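Local coordinates for protein isoaspartyl dipeptidase (Fervidobacterium islandicum, PDB 7CDH) that probably hydrolyses isoaspartyl dipeptides as a zinc-dependent M38 metallopeptidase of the amidohydrolase family, with a likely role in protein repair, at residues H63-G68 against E107-K112. Residues are numbered along the deposited sequence; the frame is centred on the assembly and turned at random.
Sequences HITGGG and ENLYAK. With ZN (zinc ion), chain L.
Thr65 and Ile64 project from a tight loop onto one flank of helix 106-118, meeting the adjacent Asn108 and Leu109 and, a turn further on, Lys112. The methyl of Thr65 leads: with OG1 between the backbone N and the carbonyl carbon (chi1 68°), CG2 is left anti to the carbonyl carbon. It lies against the helix backbone, Thr65 CG2 being 3.4 Å from Leu109 CA. The same methyl is 3.8 Å from Lys112 CB. The amide end of Asn108 lies obliquely across this threonine.

Beside it, Ile64 and Leu109 cross at about a right angle, Ile64 CG1 lying 3.5 Å from Leu109 CD1. The extended arm of Ile64 carries its CD1 on to the helix, 3.7 Å from Leu109 O, and the same side chain also touches Ala113, Leu116 and Leu80. Lys112 runs past Ile64 in the reverse sense. A bend at chi2 (48°) takes its aliphatic chain past the Ile64 carbonyl, with CE 3.4 Å from Ile64 O, while NZ continues to a hydrogen bond with Leu80 O.

The loop bends as a type I beta turn from His63 to Gly66, closed by Gly66 N to His63 O at 3.0 Å. While the next two side chains face the helix, the imidazole of His63 points the other way: NE2 binds zinc at 2.3 Å, and ND1 is hydrogen-bonded to Cys96 O. His61, Glu156 and Asp285 complete the protein ligands of this metal. His61 and His63 form the HxH motif at the end of the first barrel strand, typical of the binuclear zinc site in amidohydrolase TIM barrels; the turn that starts at its second histidine packs here on an outer helix.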
loop_
_atom_site.group_PDB
_atom_site.type_symbol
_atom_site.label_atom_id
_atom_site.label_comp_id
_atom_site.label_asym_id
_atom_site.label_seq_id
_atom_site.Cartn_x
_atom_site.Cartn_y
_atom_site.Cartn_z
ATOM N N HIS A 63 30.145 -12.093 4.245
ATOM C CA HIS A 63 28.755 -12.421 4.624
ATOM C C HIS A 63 28.713 -12.506 6.131
ATOM O O HIS A 63 28.639 -13.598 6.594
ATOM C CB HIS A 63 28.287 -13.679 3.906
ATOM C CG HIS A 63 28.233 -13.456 2.434
ATOM N ND1 HIS A 63 27.275 -12.680 1.853
ATOM C CD2 HIS A 63 29.048 -13.850 1.430
ATOM C CE1 HIS A 63 27.465 -12.644 0.536
ATOM N NE2 HIS A 63 28.548 -13.351 0.248
ATOM N N ILE A 64 28.785 -11.372 6.829
ATOM C CA ILE A 64 28.904 -11.331 8.305
ATOM C C ILE A 64 27.724 -12.044 9.003
ATOM O O ILE A 64 27.941 -12.551 10.153
ATOM C CB ILE A 64 29.079 -9.889 8.788
ATOM C CG1 ILE A 64 27.885 -8.972 8.509
ATOM C CG2 ILE A 64 30.365 -9.323 8.222
ATOM C CD1 ILE A 64 28.075 -7.548 9.104
ATOM N N THR A 65 26.532 -12.119 8.398
ATOM C CA THR A 65 25.361 -12.755 9.064
ATOM C C THR A 65 25.257 -14.241 8.711
ATOM O O THR A 65 24.408 -14.922 9.282
ATOM C CB THR A 65 24.035 -12.068 8.746
ATOM O OG1 THR A 65 23.725 -12.284 7.378
ATOM C CG2 THR A 65 24.061 -10.605 9.093
ATOM N N GLY A 66 26.126 -14.743 7.857
ATOM C CA GLY A 66 25.999 -16.082 7.272
ATOM C C GLY A 66 25.467 -15.979 5.869
ATOM O O GLY A 66 24.863 -14.962 5.536
ATOM N N GLY A 67 25.763 -16.971 5.048
ATOM C CA GLY A 67 25.224 -17.072 3.685
ATOM C C GLY A 67 24.876 -18.498 3.334
ATOM O O GLY A 67 24.244 -19.205 4.156
ATOM N N GLY A 68 25.260 -18.935 2.162
ATOM C CA GLY A 68 24.866 -20.293 1.757
ATOM C C GLY A 68 23.369 -20.353 1.512
ATOM O O GLY A 68 22.750 -19.263 1.341
ATOM N N GLU A 107 18.117 -6.014 8.260
ATOM C CA GLU A 107 18.106 -5.413 9.620
ATOM C C GLU A 107 19.037 -6.260 10.501
ATOM O O GLU A 107 19.744 -5.709 11.377
ATOM C CB GLU A 107 16.690 -5.336 10.202
ATOM C CG GLU A 107 15.763 -4.410 9.448
ATOM C CD GLU A 107 15.142 -4.961 8.164
ATOM O OE1 GLU A 107 15.406 -6.157 7.796
ATOM O OE2 GLU A 107 14.425 -4.168 7.496
ATOM N N ASN A 108 19.071 -7.555 10.234
ATOM C CA ASN A 108 20.024 -8.487 10.892
ATOM C C ASN A 108 21.459 -8.144 10.460
ATOM O O ASN A 108 22.353 -8.230 11.318
ATOM C CB ASN A 108 19.638 -9.919 10.564
ATOM C CG ASN A 108 20.502 -10.974 11.203
ATOM O OD1 ASN A 108 21.022 -11.845 10.482
ATOM N ND2 ASN A 108 20.577 -10.956 12.520
ATOM N N LEU A 109 21.674 -7.800 9.180
ATOM C CA LEU A 109 23.000 -7.438 8.649
ATOM C C LEU A 109 23.529 -6.215 9.394
ATOM O O LEU A 109 24.701 -6.190 9.755
ATOM C CB LEU A 109 22.875 -7.163 7.163
ATOM C CG LEU A 109 24.152 -6.627 6.529
ATOM C CD1 LEU A 109 25.226 -7.692 6.583
ATOM C CD2 LEU A 109 23.906 -6.186 5.101
ATOM N N TYR A 110 22.661 -5.240 9.604
ATOM C CA TYR A 110 22.955 -3.985 10.324
ATOM C C TYR A 110 23.301 -4.329 11.782
ATOM O O TYR A 110 24.292 -3.805 12.328
ATOM C CB TYR A 110 21.731 -3.068 10.207
ATOM C CG TYR A 110 21.842 -1.779 10.975
ATOM C CD1 TYR A 110 22.461 -0.694 10.401
ATOM C CD2 TYR A 110 21.325 -1.625 12.251
ATOM C CE1 TYR A 110 22.607 0.508 11.076
ATOM C CE2 TYR A 110 21.444 -0.423 12.940
ATOM C CZ TYR A 110 22.109 0.643 12.351
ATOM O OH TYR A 110 22.271 1.865 12.931
ATOM N N ALA A 111 22.431 -5.113 12.428
ATOM C CA ALA A 111 22.551 -5.477 13.861
ATOM C C ALA A 111 23.901 -6.180 14.068
ATOM O O ALA A 111 24.614 -5.787 14.995
ATOM C CB ALA A 111 21.387 -6.340 14.316
ATOM N N LYS A 112 24.214 -7.183 13.241
ATOM C CA LYS A 112 25.519 -7.894 13.243
ATOM C C LYS A 112 26.671 -6.903 13.041
ATOM O O LYS A 112 27.594 -6.929 13.869
ATOM C CB LYS A 112 25.581 -8.964 12.163
ATOM C CG LYS A 112 26.867 -9.774 12.151
ATOM C CD LYS A 112 27.271 -10.290 13.509
ATOM C CE LYS A 112 28.119 -11.540 13.417
ATOM N NZ LYS A 112 28.621 -11.966 14.747
HETATM ZN ZN ZN L . 29.727 -13.052 -1.741
#